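Local coordinates for uncharacterized protein (Bacteroides ovatus, PDB 4E6F), which is of unknown function but belongs to the DUF4468 family, whose domain adopts a TBP-like fold, at residues Gln40-Met45 and Gly71-Val76; Glu78-Phe83 and Leu90-Val95; Asn96-Val101 and Leu112-Phe117. One frame throughout, in Å; residues are numbered along the deposited sequence. Where two conformers were deposited one is given.

Contact 1: residues Gln40-Met45 and Gly71-Val76; sequences QIYDTM and GTIAGV. With EDO (1,2-ethanediol), chain F.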
loop_
_atom_site.group_PDB
_atom_site.type_symbol
_atom_site.label_atom_id
_atom_site.label_comp_id
_atom_site.label_asym_id
_atom_site.label_seq_id
_atom_site.Cartn_x
_atom_site.Cartn_y
_atom_site.Cartn_z
ATOM N N GLN A 40 -23.316 3.507 -0.610
ATOM C CA GLN A 40 -22.683 4.148 -1.770
ATOM C C GLN A 40 -21.137 4.005 -1.728
ATOM O O GLN A 40 -20.484 3.790 -2.755
ATOM C CB GLN A 40 -23.053 5.650 -1.790
ATOM C CG GLN A 40 -24.563 5.887 -1.928
ATOM C CD GLN A 40 -24.837 7.376 -1.935
ATOM O OE1 GLN A 40 -24.875 8.019 -0.893
ATOM N NE2 GLN A 40 -25.006 7.966 -3.104
ATOM N N ILE A 41 -20.567 4.150 -0.540
ATOM C CA ILE A 41 -19.102 4.045 -0.362
ATOM C C ILE A 41 -18.660 2.603 -0.621
ATOM O O ILE A 41 -17.671 2.358 -1.340
ATOM C CB ILE A 41 -18.713 4.533 1.049
ATOM C CG1 ILE A 41 -19.035 6.053 1.200
ATOM C CG2 ILE A 41 -17.206 4.266 1.340
ATOM C CD1 ILE A 41 -18.937 6.564 2.637
ATOM N N TYR A 42 -19.421 1.646 -0.039
ATOM C CA TYR A 42 -19.142 0.222 -0.197
ATOM C C TYR A 42 -19.170 -0.156 -1.695
ATOM O O TYR A 42 -18.283 -0.882 -2.153
ATOM C CB TYR A 42 -20.165 -0.586 0.626
ATOM C CG TYR A 42 -20.070 -2.078 0.408
ATOM C CD1 TYR A 42 -19.196 -2.861 1.160
ATOM C CD2 TYR A 42 -20.895 -2.719 -0.513
ATOM C CE1 TYR A 42 -19.114 -4.245 0.962
ATOM C CE2 TYR A 42 -20.817 -4.096 -0.720
ATOM C CZ TYR A 42 -19.923 -4.851 0.018
ATOM O OH TYR A 42 -19.880 -6.211 -0.184
ATOM N N ASP A 43 -20.186 0.331 -2.461
ATOM C CA ASP A 43 -20.266 0.002 -3.882
ATOM C C ASP A 43 -19.133 0.644 -4.665
ATOM O O ASP A 43 -18.623 0.033 -5.597
ATOM C CB ASP A 43 -21.624 0.388 -4.471
ATOM C CG ASP A 43 -22.791 -0.393 -3.884
ATOM O OD1 ASP A 43 -22.570 -1.530 -3.397
ATOM O OD2 ASP A 43 -23.921 0.111 -3.946
ATOM N N THR A 44 -18.720 1.873 -4.299
ATOM C CA THR A 44 -17.603 2.521 -4.996
ATOM C C THR A 44 -16.308 1.757 -4.754
ATOM O O THR A 44 -15.488 1.591 -5.667
ATOM C CB THR A 44 -17.460 3.981 -4.516
ATOM O OG1 THR A 44 -18.686 4.670 -4.766
ATOM C CG2 THR A 44 -16.309 4.720 -5.189
HETATM N N MSE A 45 -16.123 1.316 -3.502
HETATM C CA MSE A 45 -14.900 0.620 -3.087
HETATM C C MSE A 45 -14.821 -0.820 -3.636
HETATM O O MSE A 45 -13.712 -1.273 -3.972
HETATM C CB MSE A 45 -14.756 0.675 -1.575
HETATM C CG MSE A 45 -14.358 2.086 -1.099
HETATM SE SE MSE A 45 -12.495 2.524 -1.684
HETATM C CE MSE A 45 -12.863 3.546 -3.343
ATOM N N GLY A 71 -19.972 -3.236 5.771
ATOM C CA GLY A 71 -19.229 -2.387 4.848
ATOM C C GLY A 71 -17.743 -2.708 4.809
ATOM O O GLY A 71 -16.937 -1.802 4.582
ATOM N N THR A 72 -17.365 -4.001 5.003
ATOM C CA THR A 72 -15.955 -4.408 4.985
ATOM C C THR A 72 -15.631 -5.176 3.713
ATOM O O THR A 72 -16.444 -5.982 3.235
ATOM C CB THR A 72 -15.538 -5.221 6.229
ATOM O OG1 THR A 72 -16.481 -6.260 6.501
ATOM C CG2 THR A 72 -15.329 -4.346 7.465
ATOM N N ILE A 73 -14.449 -4.901 3.148
ATOM C CA ILE A 73 -13.988 -5.547 1.924
ATOM C C ILE A 73 -12.529 -5.874 2.096
ATOM O O ILE A 73 -11.775 -5.009 2.574
ATOM C CB ILE A 73 -14.163 -4.607 0.696
ATOM C CG1 ILE A 73 -15.551 -3.938 0.656
ATOM C CG2 ILE A 73 -13.848 -5.336 -0.630
ATOM C CD1 ILE A 73 -15.503 -2.608 -0.119
ATOM N N ALA A 74 -12.104 -7.058 1.682
ATOM C CA ALA A 74 -10.674 -7.335 1.701
ATOM C C ALA A 74 -10.268 -8.045 0.436
ATOM O O ALA A 74 -10.992 -8.911 -0.066
ATOM C CB ALA A 74 -10.271 -8.159 2.912
ATOM N N GLY A 75 -9.086 -7.696 -0.047
ATOM C CA GLY A 75 -8.542 -8.349 -1.228
ATOM C C GLY A 75 -7.081 -8.643 -1.026
ATOM O O GLY A 75 -6.442 -8.083 -0.120
ATOM N N VAL A 76 -6.553 -9.532 -1.846
ATOM C CA VAL A 76 -5.129 -9.831 -1.818
ATOM C C VAL A 76 -4.541 -9.448 -3.162
ATOM O O VAL A 76 -5.228 -9.504 -4.177
ATOM C CB VAL A 76 -4.802 -11.287 -1.431
ATOM C CG1 VAL A 76 -5.317 -11.562 -0.006
ATOM C CG2 VAL A 76 -5.380 -12.294 -2.445
HETATM C C1 EDO F . -24.642 11.504 -2.052
HETATM O O1 EDO F . -24.906 10.969 -3.332
HETATM C C2 EDO F . -24.521 13.055 -2.092
HETATM O O2 EDO F . -25.705 13.637 -2.602
#
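Tyr42 and Ile73 cross obliquely where the helical turn Gln40-Met45 runs beside the start of the strand in Gly71-Val76. The short helix and strand axes are 9.5 Å apart and differ by only 11° in direction. With its CG anti to the backbone N (chi1 173°), Tyr42 swings its ring from the flank of the helix to the strand. There Tyr42 CE1 lies 3.6 Å from Ile73 CG1, while Tyr42 CD1 comes 3.7 Å from Gly71 CA. The edge of the ring points at Thr72 O, a loose approach of 3.9 Å from Tyr42 CE1. Ile73 in turn directs its side chain at the helix, and Ile73 CD1 ends 3.7 Å from Met45 CB. The remainder of Met45, a selenomethionine, bends away from the strand, so its CB does the touching. No hydrogen bond links the segments; the join is made by apolar contacts and is buried. Well away from the strand, Gln40 NE2 donates to a 1,2-ethanediol, probably from the crystallisation liquor. Gly71, with positive phi, forms a G1 beta bulge with Thr72 opposite Asp67 on strand 62-67. That strand lies along one side of strand 72-85 and strand 90-104 along the other; helix 38-54 packs against the sheet, running nearly parallel to strand 72-85 here, with Ile73 also reaching Thr46 and Met49 and Met45 reaching Val101.

Contact 2: residues Glu78-Phe83 and Leu90-Val95; sequences EEWIVF and LDRTLV
Five backbone hydrogen bonds join Glu78-Phe83 to Leu90-Val95 as antiparallel strands. Glu79 and Val95 exchange two of them, Ile81 and Thr93 another two, and the N of Phe83 donates to Asp91 O; the bond from Ile81 N to Thr93 O, at 174°, is the straightest. Trp80-Leu94 and Val82-Arg92 are the non-hydrogen-bonded pairs between them.

Stacking dominates the face that carries these two pairs. The Arg92 guanidinium lies flat on the Trp80 indole, the planes 2° apart, and its CZ sits 3.5 Å from the centroid of the six-membered ring of Trp80, a cation-pi contact. Arg92 reaches it with CG in the crowded position between N and carbonyl carbon (chi1 67°) and an extended chain beyond. Over the opposite face of the same ring, Leu94 CD1 stands 3.8 Å from the centroid as a CH-pi contact, so the indole is sandwiched between charge and methyl. Leu94 CD2 also touches Glu78 CD at 3.7 Å.

Apolar packing fills the other face. Ile81 CD1 meets Val95 CG1 at 3.7 Å, and Phe83 CZ meets Thr93 CG2 at 3.5 Å. The charged ends here turn to other partners: Asp91 to Tyr119, Arg120 and Lys150, Glu79 to Tyr97 and Arg52.

The whole is a twisted antiparallel beta hairpin of strands 72-85 and 90-104, whose Ile81-Thr93 face lies against helix 149-169, as befits the helix-backed antiparallel sheet of a TBP-like fold.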
loop_
_atom_site.group_PDB
_atom_site.type_symbol
_atom_site.label_atom_id
_atom_site.label_comp_id
_atom_site.label_asym_id
_atom_site.label_seq_id
_atom_site.Cartn_x
_atom_site.Cartn_y
_atom_site.Cartn_z
ATOM N N GLU A 78 -0.696 -9.156 -5.667
ATOM C CA GLU A 78 0.681 -9.542 -5.934
ATOM C C GLU A 78 1.158 -8.711 -7.105
ATOM O O GLU A 78 0.490 -8.656 -8.146
ATOM C CB GLU A 78 0.770 -11.039 -6.237
ATOM C CG GLU A 78 2.199 -11.488 -6.511
ATOM C CD GLU A 78 2.260 -12.965 -6.833
ATOM O OE1 GLU A 78 2.084 -13.785 -5.905
ATOM O OE2 GLU A 78 2.479 -13.302 -8.019
ATOM N N GLU A 79 2.288 -8.029 -6.927
ATOM C CA GLU A 79 2.837 -7.172 -7.987
ATOM C C GLU A 79 4.332 -7.160 -7.961
ATOM O O GLU A 79 4.934 -7.532 -6.950
ATOM C CB GLU A 79 2.400 -5.707 -7.772
ATOM C CG GLU A 79 0.933 -5.396 -7.965
ATOM C CD GLU A 79 0.626 -3.936 -7.712
ATOM O OE1 GLU A 79 1.257 -3.062 -8.354
ATOM O OE2 GLU A 79 -0.264 -3.662 -6.880
ATOM N N TRP A 80 4.930 -6.623 -9.037
ATOM C CA TRP A 80 6.347 -6.303 -9.033
ATOM C C TRP A 80 6.512 -4.865 -8.594
ATOM O O TRP A 80 5.761 -3.986 -9.059
ATOM C CB TRP A 80 6.968 -6.450 -10.441
ATOM C CG TRP A 80 7.009 -7.861 -10.933
ATOM C CD1 TRP A 80 6.279 -8.392 -11.957
ATOM C CD2 TRP A 80 7.852 -8.917 -10.448
ATOM N NE1 TRP A 80 6.618 -9.716 -12.143
ATOM C CE2 TRP A 80 7.555 -10.073 -11.207
ATOM C CE3 TRP A 80 8.822 -9.008 -9.428
ATOM C CZ2 TRP A 80 8.204 -11.300 -10.997
ATOM C CZ3 TRP A 80 9.441 -10.230 -9.202
ATOM C CH2 TRP A 80 9.137 -11.358 -9.986
ATOM N N ILE A 81 7.519 -4.613 -7.741
ATOM C CA ILE A 81 7.956 -3.268 -7.370
ATOM C C ILE A 81 9.346 -3.106 -7.986
ATOM O O ILE A 81 10.241 -3.877 -7.643
ATOM C CB ILE A 81 7.946 -3.000 -5.849
ATOM C CG1 ILE A 81 6.488 -2.880 -5.319
ATOM C CG2 ILE A 81 8.733 -1.709 -5.536
ATOM C CD1 ILE A 81 6.443 -2.779 -3.804
ATOM N N VAL A 82 9.517 -2.154 -8.902
ATOM C CA VAL A 82 10.823 -1.969 -9.543
ATOM C C VAL A 82 11.645 -0.959 -8.746
ATOM O O VAL A 82 11.182 0.155 -8.502
ATOM C CB VAL A 82 10.651 -1.543 -11.029
ATOM C CG1 VAL A 82 12.003 -1.189 -11.696
ATOM C CG2 VAL A 82 9.930 -2.647 -11.800
ATOM N N PHE A 83 12.905 -1.311 -8.423
ATOM C CA PHE A 83 13.806 -0.389 -7.720
ATOM C C PHE A 83 14.577 0.473 -8.717
ATOM O O PHE A 83 14.715 1.681 -8.543
ATOM C CB PHE A 83 14.802 -1.177 -6.848
ATOM C CG PHE A 83 14.134 -1.996 -5.776
ATOM C CD1 PHE A 83 13.278 -1.400 -4.853
ATOM C CD2 PHE A 83 14.353 -3.363 -5.688
ATOM C CE1 PHE A 83 12.678 -2.164 -3.842
ATOM C CE2 PHE A 83 13.754 -4.125 -4.679
ATOM C CZ PHE A 83 12.934 -3.514 -3.751
ATOM N N LEU A 90 17.840 -5.340 -14.091
ATOM C CA LEU A 90 16.507 -4.936 -13.701
ATOM C C LEU A 90 16.412 -5.370 -12.263
ATOM O O LEU A 90 16.516 -6.566 -11.991
ATOM C CB LEU A 90 15.393 -5.559 -14.573
ATOM C CG LEU A 90 13.961 -5.290 -14.048
ATOM C CD1 LEU A 90 13.547 -3.843 -14.285
ATOM C CD2 LEU A 90 12.976 -6.218 -14.705
ATOM N N ASP A 91 16.363 -4.411 -11.335
ATOM C CA ASP A 91 16.311 -4.742 -9.924
ATOM C C ASP A 91 14.885 -4.536 -9.454
ATOM O O ASP A 91 14.408 -3.398 -9.465
ATOM C CB ASP A 91 17.289 -3.850 -9.130
ATOM C CG ASP A 91 17.387 -4.221 -7.652
ATOM O OD1 ASP A 91 17.114 -5.391 -7.314
ATOM O OD2 ASP A 91 17.769 -3.341 -6.842
ATOM N N ARG A 92 14.199 -5.620 -9.088
ATOM C CA ARG A 92 12.810 -5.544 -8.655
ATOM C C ARG A 92 12.513 -6.585 -7.596
ATOM O O ARG A 92 13.253 -7.568 -7.472
ATOM C CB ARG A 92 11.874 -5.756 -9.863
ATOM C CG ARG A 92 11.938 -7.168 -10.465
ATOM C CD ARG A 92 11.026 -7.313 -11.665
ATOM N NE ARG A 92 10.998 -8.693 -12.151
ATOM C CZ ARG A 92 10.210 -9.127 -13.132
ATOM N NH1 ARG A 92 9.366 -8.298 -13.731
ATOM N NH2 ARG A 92 10.249 -10.399 -13.508
ATOM N N THR A 93 11.404 -6.404 -6.871
ATOM C CA THR A 93 10.959 -7.394 -5.917
ATOM C C THR A 93 9.510 -7.747 -6.187
ATOM O O THR A 93 8.751 -6.909 -6.691
ATOM C CB THR A 93 11.116 -6.914 -4.449
ATOM O OG1 THR A 93 10.804 -8.008 -3.575
ATOM C CG2 THR A 93 10.214 -5.717 -4.098
ATOM N N LEU A 94 9.124 -8.971 -5.834
ATOM C CA LEU A 94 7.701 -9.286 -5.829
ATOM C C LEU A 94 7.187 -8.777 -4.496
ATOM O O LEU A 94 7.934 -8.767 -3.509
ATOM C CB LEU A 94 7.478 -10.808 -5.954
ATOM C CG LEU A 94 6.070 -11.270 -6.304
ATOM C CD1 LEU A 94 5.730 -10.936 -7.776
ATOM C CD2 LEU A 94 5.910 -12.781 -6.020
ATOM N N VAL A 95 5.932 -8.347 -4.449
ATOM C CA VAL A 95 5.310 -7.957 -3.198
ATOM C C VAL A 95 3.956 -8.635 -3.145
ATOM O O VAL A 95 3.283 -8.712 -4.167
ATOM C CB VAL A 95 5.204 -6.415 -2.984
ATOM C CG1 VAL A 95 4.293 -5.751 -4.023
ATOM C CG2 VAL A 95 4.729 -6.074 -1.565
#

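Contact 3: residues Asn96-Val101 and Leu112-Phe117; sequences NYQITV and LEKIRF. With EDO (1,2-ethanediol), chain E.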
loop_
_atom_site.group_PDB
_atom_site.type_symbol
_atom_site.label_atom_id
_atom_site.label_comp_id
_atom_site.label_asym_id
_atom_site.label_seq_id
_atom_site.Cartn_x
_atom_site.Cartn_y
_atom_site.Cartn_z
ATOM N N ASN A 96 3.581 -9.154 -1.973
ATOM C CA ASN A 96 2.248 -9.698 -1.710
ATOM C C ASN A 96 1.681 -8.887 -0.592
ATOM O O ASN A 96 2.411 -8.506 0.331
ATOM C CB ASN A 96 2.264 -11.175 -1.366
ATOM C CG ASN A 96 2.492 -12.049 -2.571
ATOM O OD1 ASN A 96 1.545 -12.498 -3.268
ATOM N ND2 ASN A 96 3.756 -12.281 -2.864
ATOM N N TYR A 97 0.380 -8.592 -0.666
ATOM C CA TYR A 97 -0.207 -7.727 0.356
ATOM C C TYR A 97 -1.705 -7.986 0.487
ATOM O O TYR A 97 -2.286 -8.649 -0.372
ATOM C CB TYR A 97 0.026 -6.230 -0.023
ATOM C CG TYR A 97 -0.440 -5.872 -1.425
ATOM C CD1 TYR A 97 -1.780 -5.567 -1.683
ATOM C CD2 TYR A 97 0.437 -5.934 -2.510
ATOM C CE1 TYR A 97 -2.221 -5.282 -2.976
ATOM C CE2 TYR A 97 0.009 -5.624 -3.809
ATOM C CZ TYR A 97 -1.322 -5.300 -4.032
ATOM O OH TYR A 97 -1.766 -5.016 -5.304
ATOM N N GLN A 98 -2.334 -7.385 1.507
ATOM C CA GLN A 98 -3.776 -7.403 1.643
ATOM C C GLN A 98 -4.259 -5.966 1.690
ATOM O O GLN A 98 -3.611 -5.113 2.310
ATOM C CB GLN A 98 -4.181 -8.151 2.920
ATOM C CG GLN A 98 -5.700 -8.164 3.149
ATOM C CD GLN A 98 -6.118 -9.094 4.268
ATOM O OE1 GLN A 98 -5.614 -10.223 4.384
ATOM N NE2 GLN A 98 -7.071 -8.626 5.088
ATOM N N ILE A 99 -5.363 -5.686 0.973
ATOM C CA ILE A 99 -6.033 -4.375 1.031
ATOM C C ILE A 99 -7.277 -4.599 1.869
ATOM O O ILE A 99 -8.072 -5.475 1.524
ATOM C CB ILE A 99 -6.437 -3.816 -0.355
ATOM C CG1 ILE A 99 -5.281 -3.888 -1.352
ATOM C CG2 ILE A 99 -6.974 -2.361 -0.201
ATOM C CD1 ILE A 99 -5.724 -3.508 -2.826
ATOM N N THR A 100 -7.472 -3.808 2.926
ATOM C CA THR A 100 -8.640 -3.932 3.800
ATOM C C THR A 100 -9.353 -2.601 3.797
ATOM O O THR A 100 -8.742 -1.582 4.147
ATOM C CB THR A 100 -8.213 -4.350 5.188
ATOM O OG1 THR A 100 -7.563 -5.630 5.074
ATOM C CG2 THR A 100 -9.411 -4.431 6.177
ATOM N N VAL A 101 -10.636 -2.602 3.440
ATOM C CA VAL A 101 -11.437 -1.370 3.352
ATOM C C VAL A 101 -12.606 -1.474 4.303
ATOM O O VAL A 101 -13.301 -2.495 4.305
ATOM C CB VAL A 101 -11.917 -1.123 1.897
ATOM C CG1 VAL A 101 -12.862 0.083 1.819
ATOM C CG2 VAL A 101 -10.725 -0.925 0.975
ATOM N N LEU A 112 -3.382 -1.029 4.022
ATOM C CA LEU A 112 -2.507 -1.898 3.247
ATOM C C LEU A 112 -1.664 -2.650 4.265
ATOM O O LEU A 112 -0.903 -2.032 5.023
ATOM C CB LEU A 112 -1.652 -1.089 2.250
ATOM C CG LEU A 112 -0.666 -1.898 1.433
ATOM C CD1 LEU A 112 -1.388 -2.740 0.385
ATOM C CD2 LEU A 112 0.351 -0.987 0.747
ATOM N N GLU A 113 -1.857 -3.957 4.338
ATOM C CA GLU A 113 -1.211 -4.754 5.377
ATOM C C GLU A 113 -0.739 -6.112 4.895
ATOM O O GLU A 113 -0.882 -6.438 3.717
ATOM C CB GLU A 113 -2.199 -4.930 6.541
ATOM C CG GLU A 113 -3.537 -5.555 6.140
ATOM C CD GLU A 113 -4.498 -5.783 7.290
ATOM O OE1 GLU A 113 -4.041 -5.851 8.453
ATOM O OE2 GLU A 113 -5.718 -5.864 7.034
ATOM N N LYS A 114 -0.131 -6.896 5.819
ATOM C CA LYS A 114 0.386 -8.232 5.538
ATOM C C LYS A 114 1.343 -8.180 4.327
ATOM O O LYS A 114 1.257 -8.999 3.407
ATOM C CB LYS A 114 -0.772 -9.231 5.320
ATOM C CG LYS A 114 -1.664 -9.343 6.547
ATOM C CD LYS A 114 -2.768 -10.347 6.269
ATOM C CE LYS A 114 -3.756 -10.407 7.390
ATOM N NZ LYS A 114 -4.816 -11.407 7.067
ATOM N N ILE A 115 2.239 -7.197 4.349
ATOM C CA ILE A 115 3.173 -6.964 3.251
ATOM C C ILE A 115 4.391 -7.855 3.387
ATOM O O ILE A 115 5.064 -7.837 4.427
ATOM C CB ILE A 115 3.588 -5.483 3.227
ATOM C CG1 ILE A 115 2.335 -4.578 3.054
ATOM C CG2 ILE A 115 4.669 -5.226 2.120
ATOM C CD1 ILE A 115 2.556 -3.119 3.337
ATOM N N ARG A 116 4.678 -8.615 2.325
ATOM C CA ARG A 116 5.849 -9.477 2.301
ATOM C C ARG A 116 6.451 -9.442 0.918
ATOM O O ARG A 116 5.743 -9.356 -0.091
ATOM C CB ARG A 116 5.512 -10.910 2.746
ATOM C CG ARG A 116 4.492 -11.599 1.884
ATOM C CD ARG A 116 4.154 -12.995 2.407
ATOM N NE ARG A 116 3.043 -13.562 1.645
ATOM C CZ ARG A 116 3.176 -14.201 0.488
ATOM N NH1 ARG A 116 4.382 -14.394 -0.037
ATOM N NH2 ARG A 116 2.108 -14.646 -0.155
ATOM N N PHE A 117 7.765 -9.531 0.882
ATOM C CA PHE A 117 8.536 -9.455 -0.345
ATOM C C PHE A 117 9.159 -10.776 -0.692
ATOM O O PHE A 117 9.572 -11.522 0.209
ATOM C CB PHE A 117 9.661 -8.425 -0.176
ATOM C CG PHE A 117 9.208 -7.055 0.278
ATOM C CD1 PHE A 117 8.598 -6.172 -0.615
ATOM C CD2 PHE A 117 9.386 -6.648 1.599
ATOM C CE1 PHE A 117 8.157 -4.906 -0.188
ATOM C CE2 PHE A 117 8.962 -5.378 2.024
ATOM C CZ PHE A 117 8.373 -4.506 1.122
HETATM C C1 EDO E . -0.423 -11.662 1.572
HETATM O O1 EDO E . -1.097 -10.507 2.052
HETATM C C2 EDO E . -1.188 -12.258 0.361
HETATM O O2 EDO E . -1.262 -11.319 -0.717
#
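A beta bulge interrupts the pairing of Asn96-Val101 with Leu112-Phe117: Asn96 is matched with Arg116, but Gln98 with Glu113, so the register slips by one residue. Lys114, at the slip, has a positive phi of 53°. Asn96 and Arg116 exchange two backbone hydrogen bonds on one side of the bulge, Gln98 and Glu113 two on the other. A 1,2-ethanediol, probably from the crystallisation liquor, bridges the strands there, donating from O2 to Tyr97 O and from O1 to Lys114 O.

Polar side chains crowd the face of Gln98. Extended from a CG anti to the backbone N, Gln98 lies alongside Lys114, and Gln98 OE1 accepts from Lys114 NZ at 3.0 Å, the donor standing above the amide plane. Gln98 NE2 donates to Thr100 OG1 (3.0 Å), close to the amide plane. Thr100 OG1 in turn donates to the anti lone pair of Glu113 OE2 at 2.7 Å, so a chain of hydrogen bonds runs from Lys114 to Glu113. An alanine in place of Gln98 would lose both amide bonds and would probably leave Lys114 and Thr100 less firmly placed. Farther along, the Arg116 guanidinium stacks on the Asn96 amide, planes 8° apart, with Asn96 CB 3.6 Å above the guanidinium plane.

On the face carrying Ile99, Leu112 CD1 approaches Tyr97 CD1 obliquely at 3.5 Å, and Leu112 packs on Phe158 and Met162 of helix 149-169. This is a bulged antiparallel hairpin of strands 90-104 and 107-119, one face polar and the other turned to the helices, in keeping with a TBP-like fold.

The three contacts follow one another along the chain and all belong to the DUF4468 domain. Contact 1 sets helix 38-54 against strand 72-85; contact 2 pairs the later part of that strand with strand 90-104; contact 3 pairs strand 90-104 with strand 107-119. Contacts 1 and 2 stand on opposite sides of the chain's centre, about 26 Å between their centres, and the centre of contact 3 lies about 15 Å from each. Contacts 1 and 3 meet directly through the sheet, where Ile73 O and Gly75 O probably accept from Val101 N and Ile99 N. Successive hairpins thus build one continuous antiparallel sheet, carrying helix 38-54 near one end and helix 149-169 farther along.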